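Local structure of dehydratase, IlvD/Edd family (Caulobacter crescentus, 5OYN) at residues A130-T135 and Q252-L257; M163-G166 and E171-G174; C210-T215 and K326-R331; I304-W309 and F399-M404; D308-Y313 and V393-L398. The protein catalyses the dehydration of D-xylonate, and with similar efficiency of D-gluconate, to 2-dehydro-3-deoxy sugar acids, using a [2Fe-2S] cluster and magnesium. All blocks are in the same frame, centred on the assembly; numbering follows the deposited sequence.

Interaction 1 (A130-T135 and Q252-L257); sequences AVVLTT and QRIVDL
I254 of helix 241-259 rests on the first half of strand 130-135, where it meets A130, V131 and V132. The isoleucine carries the whole helix side of the contact. Its CG1 stands anti to the backbone N (chi1 -169°), which carries this branch to the strand, and its CD1 ends near the backbone there. CD1 lies 3.8 Å from CB of A130. The same methyl reaches 3.3 Å from the carbonyl O of V131. V131 turns its own side chain away from the helix and takes part through its backbone. The other branch of I254, CG2, packs against CG2 of V132 at 3.6 Å. V132 holds CG1 anti to its backbone N (chi1 175°), which leaves CG2, beside that N, to face the helix. These two branched side chains cross obliquely. A130 adds its lone methyl, which points toward the helix.

The two short segments run 8.2 Å apart at closest approach, with 146° between their directions. This is a helix laid on a parallel beta-sheet, as in an alpha/beta layered fold. Strand 130-135 sits inside the sheet, and I254 also touches I57 and I156 on the strands next to it. I84 of helix 73-87 packs on I254 as well. With an alanine here both branches are gone, and a gap would probably open between the helix and the methyl groups of A130 and V132. The contact is buried and its side-chain pairs are apolar. It therefore rests on close fit and the exclusion of water, with little to fix direction beyond the branching of I254 and V132.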
# COMPACT_ATOMS: atom_id res chain seq x y z
N ALA A 130 -5.96 4.58 -23.77
CA ALA A 130 -5.97 5.95 -23.30
C ALA A 130 -4.99 6.06 -22.13
O ALA A 130 -4.47 5.05 -21.64
CB ALA A 130 -7.38 6.38 -22.87
N VAL A 131 -4.74 7.29 -21.69
CA VAL A 131 -3.78 7.54 -20.62
C VAL A 131 -4.30 8.61 -19.67
O VAL A 131 -5.05 9.51 -20.05
CB VAL A 131 -2.40 7.92 -21.18
CG1 VAL A 131 -2.44 9.30 -21.76
CG2 VAL A 131 -1.34 7.81 -20.09
N VAL A 132 -3.92 8.47 -18.40
CA VAL A 132 -4.12 9.49 -17.39
C VAL A 132 -2.74 9.95 -16.96
O VAL A 132 -1.98 9.18 -16.37
CB VAL A 132 -4.93 8.97 -16.20
CG1 VAL A 132 -5.02 10.04 -15.13
CG2 VAL A 132 -6.30 8.54 -16.67
N LEU A 133 -2.41 11.20 -17.28
CA LEU A 133 -1.11 11.78 -16.99
C LEU A 133 -1.17 12.42 -15.60
O LEU A 133 -1.92 13.38 -15.39
CB LEU A 133 -0.72 12.81 -18.05
CG LEU A 133 -0.71 12.38 -19.52
CD1 LEU A 133 -0.59 13.57 -20.41
CD2 LEU A 133 0.40 11.39 -19.81
N THR A 134 -0.39 11.89 -14.66
CA THR A 134 -0.30 12.46 -13.32
C THR A 134 0.82 13.50 -13.33
O THR A 134 1.89 13.25 -13.89
CB THR A 134 -0.04 11.39 -12.25
OG1 THR A 134 1.25 10.81 -12.44
CG2 THR A 134 -1.10 10.28 -12.29
N THR A 135 0.56 14.67 -12.77
CA THR A 135 1.47 15.80 -12.91
C THR A 135 1.51 16.59 -11.62
O THR A 135 0.55 16.62 -10.85
CB THR A 135 1.05 16.77 -14.04
OG1 THR A 135 -0.17 17.42 -13.67
CG2 THR A 135 0.85 16.05 -15.38
N GLN A 252 -13.10 8.24 -14.36
CA GLN A 252 -14.33 8.08 -15.14
C GLN A 252 -14.20 8.71 -16.52
O GLN A 252 -14.54 8.10 -17.54
CB GLN A 252 -15.49 8.71 -14.39
CG GLN A 252 -16.31 7.72 -13.64
CD GLN A 252 -17.32 8.39 -12.78
OE1 GLN A 252 -17.20 9.58 -12.48
NE2 GLN A 252 -18.35 7.65 -12.37
N ARG A 253 -13.70 9.95 -16.58
CA ARG A 253 -13.73 10.68 -17.84
C ARG A 253 -12.80 10.06 -18.88
O ARG A 253 -13.06 10.19 -20.08
CB ARG A 253 -13.36 12.13 -17.59
CG ARG A 253 -13.46 13.00 -18.82
CD ARG A 253 -14.83 12.85 -19.46
NE ARG A 253 -14.89 13.53 -20.75
CZ ARG A 253 -15.93 13.50 -21.56
NH1 ARG A 253 -17.02 12.81 -21.24
NH2 ARG A 253 -15.89 14.16 -22.72
N ILE A 254 -11.72 9.41 -18.45
CA ILE A 254 -10.73 9.01 -19.45
C ILE A 254 -11.24 7.84 -20.26
O ILE A 254 -10.82 7.65 -21.41
CB ILE A 254 -9.37 8.69 -18.79
CG1 ILE A 254 -8.25 8.53 -19.84
CG2 ILE A 254 -9.44 7.44 -17.93
CD1 ILE A 254 -8.26 9.53 -20.97
N VAL A 255 -12.15 7.03 -19.72
CA VAL A 255 -12.68 5.95 -20.55
C VAL A 255 -13.64 6.53 -21.59
O VAL A 255 -13.64 6.10 -22.75
CB VAL A 255 -13.31 4.84 -19.69
CG1 VAL A 255 -12.38 4.40 -18.59
CG2 VAL A 255 -14.62 5.27 -19.12
N ASP A 256 -14.44 7.53 -21.19
CA ASP A 256 -15.25 8.28 -22.15
C ASP A 256 -14.40 8.80 -23.31
O ASP A 256 -14.71 8.57 -24.48
CB ASP A 256 -15.94 9.45 -21.45
CG ASP A 256 -17.15 9.03 -20.64
OD1 ASP A 256 -17.76 7.98 -20.96
OD2 ASP A 256 -17.49 9.77 -19.69
N LEU A 257 -13.30 9.48 -22.99
CA LEU A 257 -12.40 9.97 -24.03
C LEU A 257 -11.84 8.83 -24.88
O LEU A 257 -11.48 9.05 -26.04
CB LEU A 257 -11.24 10.75 -23.41
CG LEU A 257 -11.48 12.05 -22.66
CD1 LEU A 257 -10.12 12.62 -22.31
CD2 LEU A 257 -12.26 13.03 -23.52

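Interaction 2 (M163-G166 and E171-G174); sequences MLDG and ELVG
G166 and V173 flank a small beta-hairpin, in which strands 167-168 and 171-172 form a two-stranded antiparallel sheet. The contact lies at its base, where the chain enters and leaves. The CA atoms of G166 and V173 are 5.1 Å apart. The carbonyl O of G166 is the centre of the contact. The CA-H group of L172 points at it, with CA 3.4 Å from that O and an angle of 146° at the hydrogen. The backbone N of V173 is also near, 3.0 Å from O of G166.

Side chains close in around this backbone core. L172 keeps CG beside its backbone N (chi1 -86°). Its CB points neither at 163-166 nor away from it, and the end of the side chain comes nearer. CD2 comes 3.5 Å from O of G166. The same methyl also lies 3.9 Å from CB of D165, so it spans two residues of 163-166. V173 touches the carbonyl group of G166 with its CB, 3.8 Å from the O.

The base lies largely at the surface, although G166 is buried. In the arm leaving the hairpin, V173 is about 11 Å from C210, side chain to side chain. In the entering arm, N of D165 bonds to OE2 of E330 in helix 329-335. L164 packs on L164 of the fourth subunit, which brings this loop, between strands 155-159 and 167-168, to a subunit interface.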
# COMPACT_ATOMS: atom_id res chain seq x y z
N MET A 163 0.97 22.32 -2.07
CA MET A 163 0.96 22.09 -0.63
C MET A 163 0.03 23.08 0.06
O MET A 163 -0.46 24.04 -0.53
CB MET A 163 2.36 22.24 -0.05
CG MET A 163 3.28 21.10 -0.38
SD MET A 163 4.99 21.45 0.06
CE MET A 163 5.28 23.02 -0.74
N LEU A 164 -0.22 22.83 1.35
CA LEU A 164 -1.00 23.75 2.15
C LEU A 164 -0.20 25.03 2.40
O LEU A 164 1.00 25.10 2.12
CB LEU A 164 -1.39 23.10 3.47
CG LEU A 164 -2.24 21.83 3.36
CD1 LEU A 164 -2.42 21.18 4.73
CD2 LEU A 164 -3.59 22.16 2.72
N ASP A 165 -0.87 26.06 2.92
CA ASP A 165 -0.18 27.30 3.26
C ASP A 165 0.89 27.04 4.31
O ASP A 165 0.68 26.27 5.25
CB ASP A 165 -1.15 28.36 3.82
CG ASP A 165 -2.26 28.75 2.86
OD1 ASP A 165 -2.13 28.53 1.62
OD2 ASP A 165 -3.27 29.31 3.37
N GLY A 166 2.03 27.70 4.17
CA GLY A 166 3.09 27.62 5.16
C GLY A 166 3.10 28.90 5.98
O GLY A 166 2.81 29.98 5.46
N GLU A 171 3.15 34.50 9.77
CA GLU A 171 3.35 35.07 8.45
C GLU A 171 3.33 33.98 7.39
O GLU A 171 3.92 32.91 7.58
CB GLU A 171 4.67 35.84 8.37
CG GLU A 171 4.81 36.96 9.39
CD GLU A 171 3.84 38.12 9.16
OE1 GLU A 171 4.28 39.29 9.25
OE2 GLU A 171 2.63 37.88 8.90
N LEU A 172 2.65 34.26 6.27
CA LEU A 172 2.69 33.39 5.10
C LEU A 172 4.12 33.25 4.60
O LEU A 172 4.95 34.15 4.72
CB LEU A 172 1.82 33.93 3.99
CG LEU A 172 0.36 33.51 4.08
CD1 LEU A 172 -0.40 34.08 2.91
CD2 LEU A 172 0.23 31.99 4.10
N VAL A 173 4.39 32.10 4.00
CA VAL A 173 5.74 31.69 3.66
C VAL A 173 5.62 30.71 2.50
O VAL A 173 5.20 29.56 2.67
CB VAL A 173 6.44 31.07 4.89
CG1 VAL A 173 7.49 30.06 4.48
CG2 VAL A 173 7.08 32.16 5.72
N GLY A 174 5.92 31.19 1.30
CA GLY A 174 5.70 30.42 0.10
C GLY A 174 6.94 29.64 -0.30
O GLY A 174 8.06 30.11 -0.15

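Interaction 3 (C210-T215 and K326-R331); sequences CNTMGT and KYLGER. With FES (Fe2/s2 (inorganic) cluster), chain F.
This contact borders the [2Fe-2S] cluster site: C210 is one of its three cysteine ligands, with C69 and C137, and the next residues, N211 and T212, pack on L328 and G329. SG of C210 binds iron FE2 at 2.3 Å. L328 is the N-cap residue of helix 329-335. The first amide of that helix, N of G329, donates to the carbonyl O of N211 at 2.9 Å. The donor lies in the carbonyl plane, and the C=O...N angle is 158°. The hydrogen bond is bent, with an N-H...O angle of 134°. So an amide at the helix start is paired with the chain just past a cluster ligand.

L328 fills in beside this bond. It keeps CG beside its backbone N (chi1 -58°), and its two methyls reach N211 and T212. Its CB lies 3.5 Å from the same O of N211. CD1 lies 4.0 Å from ND2 of N211, and the two side chains meet at a slant. The polar ends of N211 bond to S175 and L164. OG1 of T212 goes to the carbonyl O of S175. This leaves the methyl of T212 for L328: the two side chains lie side by side, pointing the same way, with CG2 of T212 3.7 Å from CD2 of L328.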
# COMPACT_ATOMS: atom_id res chain seq x y z
N CYS A 210 5.01 23.12 -5.13
CA CYS A 210 5.24 24.47 -4.61
C CYS A 210 3.92 25.23 -4.53
O CYS A 210 3.10 25.16 -5.44
CB CYS A 210 6.25 25.20 -5.50
SG CYS A 210 7.92 24.50 -5.37
N ASN A 211 3.70 25.92 -3.40
CA ASN A 211 2.39 26.50 -3.10
C ASN A 211 2.27 27.95 -3.53
O ASN A 211 1.23 28.57 -3.26
CB ASN A 211 2.06 26.36 -1.60
CG ASN A 211 3.14 26.95 -0.69
OD1 ASN A 211 4.01 27.72 -1.14
ND2 ASN A 211 3.09 26.59 0.60
N THR A 212 3.29 28.51 -4.17
CA THR A 212 3.26 29.80 -4.84
C THR A 212 2.89 29.60 -6.31
O THR A 212 2.86 28.48 -6.83
CB THR A 212 4.63 30.46 -4.73
OG1 THR A 212 5.64 29.45 -4.89
CG2 THR A 212 4.79 31.11 -3.36
N MET A 213 2.61 30.71 -7.00
CA MET A 213 2.32 30.64 -8.44
C MET A 213 3.62 30.49 -9.24
O MET A 213 3.99 31.34 -10.06
CB MET A 213 1.54 31.86 -8.88
CG MET A 213 1.16 31.86 -10.36
SD MET A 213 0.01 30.56 -10.78
CE MET A 213 -1.43 31.16 -9.89
N GLY A 214 4.33 29.40 -8.98
CA GLY A 214 5.55 29.08 -9.68
C GLY A 214 5.26 28.24 -10.91
O GLY A 214 4.15 28.24 -11.44
N THR A 215 6.28 27.50 -11.35
CA THR A 215 6.14 26.76 -12.60
C THR A 215 5.09 25.67 -12.48
O THR A 215 4.31 25.44 -13.42
CB THR A 215 7.47 26.15 -13.03
OG1 THR A 215 8.51 27.13 -12.89
CG2 THR A 215 7.39 25.68 -14.47
N LYS A 326 0.22 38.27 -2.76
CA LYS A 326 0.16 38.08 -1.32
C LYS A 326 -0.12 36.65 -0.86
O LYS A 326 0.60 36.14 0.01
CB LYS A 326 -0.92 39.02 -0.76
CG LYS A 326 -1.16 38.90 0.71
CD LYS A 326 -2.32 39.79 1.11
CE LYS A 326 -2.35 40.04 2.60
NZ LYS A 326 -3.64 39.58 3.14
N TYR A 327 -1.13 35.98 -1.39
CA TYR A 327 -1.59 34.71 -0.83
C TYR A 327 -0.93 33.51 -1.51
O TYR A 327 0.01 33.65 -2.30
CB TYR A 327 -3.11 34.63 -0.91
CG TYR A 327 -3.78 35.75 -0.15
CD1 TYR A 327 -3.86 35.74 1.24
CD2 TYR A 327 -4.33 36.84 -0.83
CE1 TYR A 327 -4.47 36.78 1.93
CE2 TYR A 327 -4.94 37.88 -0.14
CZ TYR A 327 -5.01 37.85 1.24
OH TYR A 327 -5.61 38.88 1.91
N LEU A 328 -1.40 32.31 -1.18
CA LEU A 328 -0.81 31.08 -1.68
C LEU A 328 -1.90 30.18 -2.26
O LEU A 328 -3.05 30.60 -2.37
CB LEU A 328 -0.05 30.37 -0.56
CG LEU A 328 1.07 31.15 0.14
CD1 LEU A 328 1.75 30.27 1.17
CD2 LEU A 328 2.09 31.64 -0.84
N GLY A 329 -1.54 28.95 -2.62
CA GLY A 329 -2.43 28.09 -3.39
C GLY A 329 -3.78 27.82 -2.74
O GLY A 329 -4.79 27.66 -3.43
N GLU A 330 -3.83 27.77 -1.41
CA GLU A 330 -5.10 27.50 -0.75
C GLU A 330 -6.10 28.61 -1.01
O GLU A 330 -7.24 28.34 -1.40
CB GLU A 330 -4.88 27.34 0.75
CG GLU A 330 -4.27 26.00 1.16
CD GLU A 330 -4.57 25.68 2.60
OE1 GLU A 330 -5.72 25.26 2.85
OE2 GLU A 330 -3.68 25.85 3.47
N ARG A 331 -5.70 29.87 -0.80
CA ARG A 331 -6.63 30.97 -1.05
C ARG A 331 -7.02 31.04 -2.52
O ARG A 331 -8.19 31.30 -2.86
CB ARG A 331 -6.02 32.28 -0.57
CG ARG A 331 -5.97 32.44 0.95
CD ARG A 331 -7.37 32.48 1.57
NE ARG A 331 -8.22 33.59 1.12
CZ ARG A 331 -8.22 34.82 1.64
NH1 ARG A 331 -7.39 35.15 2.61
NH2 ARG A 331 -9.06 35.74 1.17
FE1 FES F . 8.56 20.18 -7.35
FE2 FES F . 8.97 23.18 -6.97
S1 FES F . 10.07 21.39 -6.30
S2 FES F . 7.24 21.93 -7.52

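Interaction 4 (I304-W309 and F399-M404); sequences ITADDW and FDFAIM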
# COMPACT_ATOMS: atom_id res chain seq x y z
N ILE A 304 4.20 28.69 -32.27
CA ILE A 304 3.96 29.82 -31.39
C ILE A 304 5.16 30.74 -31.46
O ILE A 304 6.29 30.33 -31.14
CB ILE A 304 3.67 29.40 -29.95
CG1 ILE A 304 2.37 28.60 -29.93
CG2 ILE A 304 3.53 30.64 -29.08
CD1 ILE A 304 1.64 28.69 -28.65
N THR A 305 4.92 31.98 -31.86
CA THR A 305 5.93 32.95 -32.24
C THR A 305 5.98 34.07 -31.22
O THR A 305 5.05 34.25 -30.41
CB THR A 305 5.61 33.51 -33.64
OG1 THR A 305 4.33 34.14 -33.62
CG2 THR A 305 5.58 32.39 -34.66
N ALA A 306 7.06 34.84 -31.28
CA ALA A 306 7.22 35.96 -30.36
C ALA A 306 6.02 36.90 -30.40
O ALA A 306 5.72 37.57 -29.41
CB ALA A 306 8.51 36.71 -30.67
N ASP A 307 5.29 36.93 -31.51
CA ASP A 307 4.12 37.79 -31.56
C ASP A 307 2.96 37.23 -30.76
O ASP A 307 2.14 37.99 -30.24
CB ASP A 307 3.72 38.04 -33.01
CG ASP A 307 4.44 39.24 -33.60
OD1 ASP A 307 4.58 40.26 -32.88
OD2 ASP A 307 4.87 39.13 -34.77
N ASP A 308 2.90 35.91 -30.62
CA ASP A 308 1.87 35.32 -29.77
C ASP A 308 2.05 35.73 -28.30
O ASP A 308 1.05 35.82 -27.57
CB ASP A 308 1.88 33.82 -29.94
CG ASP A 308 1.46 33.41 -31.33
OD1 ASP A 308 0.31 33.73 -31.71
OD2 ASP A 308 2.29 32.79 -32.04
N TRP A 309 3.28 36.02 -27.87
CA TRP A 309 3.49 36.51 -26.51
C TRP A 309 3.18 38.00 -26.38
O TRP A 309 2.57 38.42 -25.39
CB TRP A 309 4.92 36.22 -26.04
CG TRP A 309 5.25 34.76 -26.03
CD1 TRP A 309 6.07 34.11 -26.91
CD2 TRP A 309 4.76 33.77 -25.12
NE1 TRP A 309 6.12 32.76 -26.60
CE2 TRP A 309 5.32 32.53 -25.51
CE3 TRP A 309 3.89 33.80 -24.02
CZ2 TRP A 309 5.06 31.34 -24.82
CZ3 TRP A 309 3.63 32.63 -23.34
CH2 TRP A 309 4.21 31.41 -23.75
N PHE A 399 20.50 39.35 -28.04
CA PHE A 399 19.71 38.14 -28.22
C PHE A 399 18.53 38.51 -29.10
O PHE A 399 18.04 39.64 -29.06
CB PHE A 399 19.20 37.58 -26.88
CG PHE A 399 18.67 38.64 -25.95
CD1 PHE A 399 17.39 39.16 -26.11
CD2 PHE A 399 19.47 39.13 -24.92
CE1 PHE A 399 16.91 40.15 -25.28
CE2 PHE A 399 18.99 40.12 -24.07
CZ PHE A 399 17.70 40.63 -24.25
N ASP A 400 18.09 37.55 -29.91
CA ASP A 400 16.94 37.79 -30.76
C ASP A 400 15.62 37.67 -30.02
O ASP A 400 14.62 38.23 -30.47
CB ASP A 400 16.96 36.83 -31.95
CG ASP A 400 18.28 36.88 -32.73
OD1 ASP A 400 18.93 37.97 -32.77
OD2 ASP A 400 18.66 35.82 -33.28
N PHE A 401 15.61 36.97 -28.88
CA PHE A 401 14.39 36.77 -28.10
C PHE A 401 14.77 36.62 -26.63
O PHE A 401 15.78 35.99 -26.30
CB PHE A 401 13.61 35.54 -28.59
CG PHE A 401 12.44 35.17 -27.71
CD1 PHE A 401 11.17 35.63 -28.00
CD2 PHE A 401 12.61 34.33 -26.61
CE1 PHE A 401 10.08 35.29 -27.21
CE2 PHE A 401 11.53 33.99 -25.80
CZ PHE A 401 10.26 34.47 -26.10
N ALA A 402 13.95 37.21 -25.77
CA ALA A 402 13.99 37.01 -24.33
C ALA A 402 12.68 37.56 -23.80
O ALA A 402 11.98 38.27 -24.51
CB ALA A 402 15.18 37.69 -23.67
N ILE A 403 12.35 37.21 -22.55
CA ILE A 403 11.13 37.71 -21.93
C ILE A 403 11.48 38.27 -20.56
O ILE A 403 12.44 37.85 -19.91
CB ILE A 403 10.05 36.63 -21.81
CG1 ILE A 403 10.59 35.39 -21.11
CG2 ILE A 403 9.50 36.28 -23.18
CD1 ILE A 403 9.51 34.39 -20.78
N MET A 404 10.68 39.24 -20.12
CA MET A 404 10.85 39.90 -18.84
C MET A 404 9.62 39.66 -17.98
O MET A 404 8.49 39.70 -18.48
CB MET A 404 11.09 41.40 -19.01
CG MET A 404 11.75 42.08 -17.83
SD MET A 404 11.27 43.82 -17.77
CE MET A 404 12.02 44.37 -16.24
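A306 and W309, near the start of helix 306-312, both meet the ring of F401 on strand 401-404. T305 comes just before them and ties down the turn. Its N donates to OD2 of D308 at 2.8 Å, nearly straight at 177°, and OD2 accepts with its anti lone pair, on the side away from the other oxygen. Its OG1 gives OD2 of D308 a second bond of 2.9 Å, arriving from above the carboxylate plane. A306 follows and points its CB toward the strand. That methyl meets the edge of the F401 ring, near its plane, 3.9 Å from CD1. D308 turns elsewhere, and its OD2 also forms a salt bridge with K270. One residue on, W309 brings its indole CD1 to 4.2 Å from CE1 of F401. The two aromatic side chains cross at about a right angle. F401 reaches them because CG stands anti to its backbone N (chi1 172°), with the ring extended toward the helix.

F401 also belongs to a classic beta bulge, in which D400 and F401 both face S511. Strand 401-404 is the middle strand of a three-stranded antiparallel sheet, between 392-393 and 507-511. Q290 of helix 289-299 touches W309, F401 and I403, while I277 of helix 270-282 packs on W309.

Interaction 5 (D308-Y313 and V393-L398); sequences DWRAAY and VLKGNL
R310 stretches its side chain from helix 306-312 across V393 and on to K395. From CB the chain leaves with CG beside the backbone N (chi1 -64°) and stays extended to NE. CG is already at V393, 3.3 Å from its CG1. CD passes the same methyl at 3.8 Å. NE does two things: it lies next to CG1 of V393, and it donates to a water at 2.7 Å. That water in turn donates to the carbonyl O of V393 at 2.9 Å. CZ sits 3.5 Å from CG1 of V393, which lies over one face of the guanidinium, offset toward its rim. At the tip, NH2 reaches CE of K395 at 3.9 Å. The R310 and V393 side chains cross at about a right angle.

Replacing R310 by an alanine would probably leave CG1 of V393 without its flat cover and the carbonyl O of V393 without its water link to the helix. The contact joins the helix to the end of strand 392-393 and the loop that follows it. Its chemistry is mixed: a methyl against a flat cation, plus one water bridge. K395 offers its CE to NH2 of R310, while its NZ stays 5.3 Å from that atom, so the two like charges are not in direct contact.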
# COMPACT_ATOMS: atom_id res chain seq x y z
N ASP A 308 2.90 35.91 -30.62
CA ASP A 308 1.87 35.32 -29.77
C ASP A 308 2.05 35.73 -28.30
O ASP A 308 1.05 35.82 -27.57
CB ASP A 308 1.88 33.82 -29.94
CG ASP A 308 1.46 33.41 -31.33
OD1 ASP A 308 0.31 33.73 -31.71
OD2 ASP A 308 2.29 32.79 -32.04
N TRP A 309 3.28 36.02 -27.87
CA TRP A 309 3.49 36.51 -26.51
C TRP A 309 3.18 38.00 -26.38
O TRP A 309 2.57 38.42 -25.39
CB TRP A 309 4.92 36.22 -26.04
CG TRP A 309 5.25 34.76 -26.03
CD1 TRP A 309 6.07 34.11 -26.91
CD2 TRP A 309 4.76 33.77 -25.12
NE1 TRP A 309 6.12 32.76 -26.60
CE2 TRP A 309 5.32 32.53 -25.51
CE3 TRP A 309 3.89 33.80 -24.02
CZ2 TRP A 309 5.06 31.34 -24.82
CZ3 TRP A 309 3.63 32.63 -23.34
CH2 TRP A 309 4.21 31.41 -23.75
N ARG A 310 3.60 38.82 -27.36
CA ARG A 310 3.26 40.25 -27.34
C ARG A 310 1.76 40.46 -27.29
O ARG A 310 1.29 41.44 -26.69
CB ARG A 310 3.83 40.98 -28.57
CG ARG A 310 5.34 41.01 -28.64
CD ARG A 310 5.96 41.42 -29.97
NE ARG A 310 7.32 41.86 -29.69
CZ ARG A 310 8.39 41.41 -30.32
NH1 ARG A 310 8.27 40.51 -31.30
NH2 ARG A 310 9.60 41.86 -29.97
N ALA A 311 0.99 39.57 -27.91
CA ALA A 311 -0.46 39.66 -27.85
C ALA A 311 -0.98 39.79 -26.42
O ALA A 311 -1.90 40.57 -26.16
CB ALA A 311 -1.07 38.42 -28.52
N ALA A 312 -0.37 39.06 -25.48
CA ALA A 312 -0.85 38.93 -24.11
C ALA A 312 -0.18 39.89 -23.13
O ALA A 312 -0.54 39.88 -21.95
CB ALA A 312 -0.66 37.49 -23.63
N TYR A 313 0.76 40.72 -23.57
CA TYR A 313 1.46 41.61 -22.64
C TYR A 313 0.50 42.52 -21.86
O TYR A 313 0.70 42.76 -20.66
CB TYR A 313 2.49 42.46 -23.40
CG TYR A 313 3.22 43.48 -22.54
CD1 TYR A 313 3.88 43.08 -21.38
CD2 TYR A 313 3.24 44.83 -22.88
CE1 TYR A 313 4.54 44.00 -20.59
CE2 TYR A 313 3.90 45.76 -22.09
CZ TYR A 313 4.55 45.34 -20.95
OH TYR A 313 5.21 46.24 -20.15
N VAL A 393 8.48 40.37 -24.44
CA VAL A 393 9.62 39.93 -25.23
C VAL A 393 10.50 41.13 -25.57
O VAL A 393 10.02 42.23 -25.87
CB VAL A 393 9.19 39.17 -26.49
CG1 VAL A 393 8.11 39.90 -27.19
CG2 VAL A 393 10.39 38.95 -27.42
N LEU A 394 11.81 40.92 -25.46
CA LEU A 394 12.81 41.94 -25.67
C LEU A 394 13.78 41.48 -26.75
O LEU A 394 14.14 40.30 -26.82
CB LEU A 394 13.56 42.26 -24.38
CG LEU A 394 12.81 43.03 -23.27
CD1 LEU A 394 13.80 43.72 -22.33
CD2 LEU A 394 11.81 44.04 -23.84
N LYS A 395 14.18 42.43 -27.59
CA LYS A 395 15.01 42.15 -28.75
C LYS A 395 16.20 43.10 -28.74
O LYS A 395 16.13 44.20 -28.17
CB LYS A 395 14.20 42.32 -30.05
CG LYS A 395 14.47 41.27 -31.10
CD LYS A 395 13.23 40.99 -31.98
CE LYS A 395 12.56 42.27 -32.48
NZ LYS A 395 13.38 43.03 -33.48
N GLY A 396 17.28 42.68 -29.35
CA GLY A 396 18.40 43.58 -29.51
C GLY A 396 19.56 42.92 -30.23
O GLY A 396 19.39 41.94 -30.97
N ASN A 397 20.73 43.50 -30.00
CA ASN A 397 21.98 42.93 -30.48
C ASN A 397 22.53 41.87 -29.53
O ASN A 397 23.51 41.20 -29.89
CB ASN A 397 23.01 44.05 -30.67
CG ASN A 397 23.44 44.68 -29.36
OD1 ASN A 397 22.69 44.69 -28.38
ND2 ASN A 397 24.65 45.22 -29.34
N LEU A 398 21.93 41.70 -28.36
CA LEU A 398 22.41 40.72 -27.39
C LEU A 398 21.71 39.38 -27.49
O LEU A 398 22.28 38.36 -27.08
CB LEU A 398 22.24 41.27 -25.97
CG LEU A 398 23.29 42.31 -25.58
CD1 LEU A 398 22.84 43.09 -24.35
CD2 LEU A 398 24.66 41.67 -25.37
O HOH W 1 7.69 43.09 -27.30

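Interactions 4 and 5 lie together, their centres 4 Å apart. They share D308 and W309, both use helix 306-312, and N of L394, just past strand 392-393, probably bonds to O of A402 in strand 401-404. Both join the N-terminal part of the dehydratase to the C-terminal part. Interactions 2 and 3 are a second close pair, centres 8 Å apart, where the hairpin base meets the loop of a cluster ligand. Interaction 1 stands apart in the parallel sheet, about 26 Å from interaction 3 and 33 Å from interaction 4 between centres. Along the chain, 2 is nested inside 1, while 1 crosses 3, and 3 crosses 4 and 5. Only interactions 2 and 3 lie near the [2Fe-2S] site.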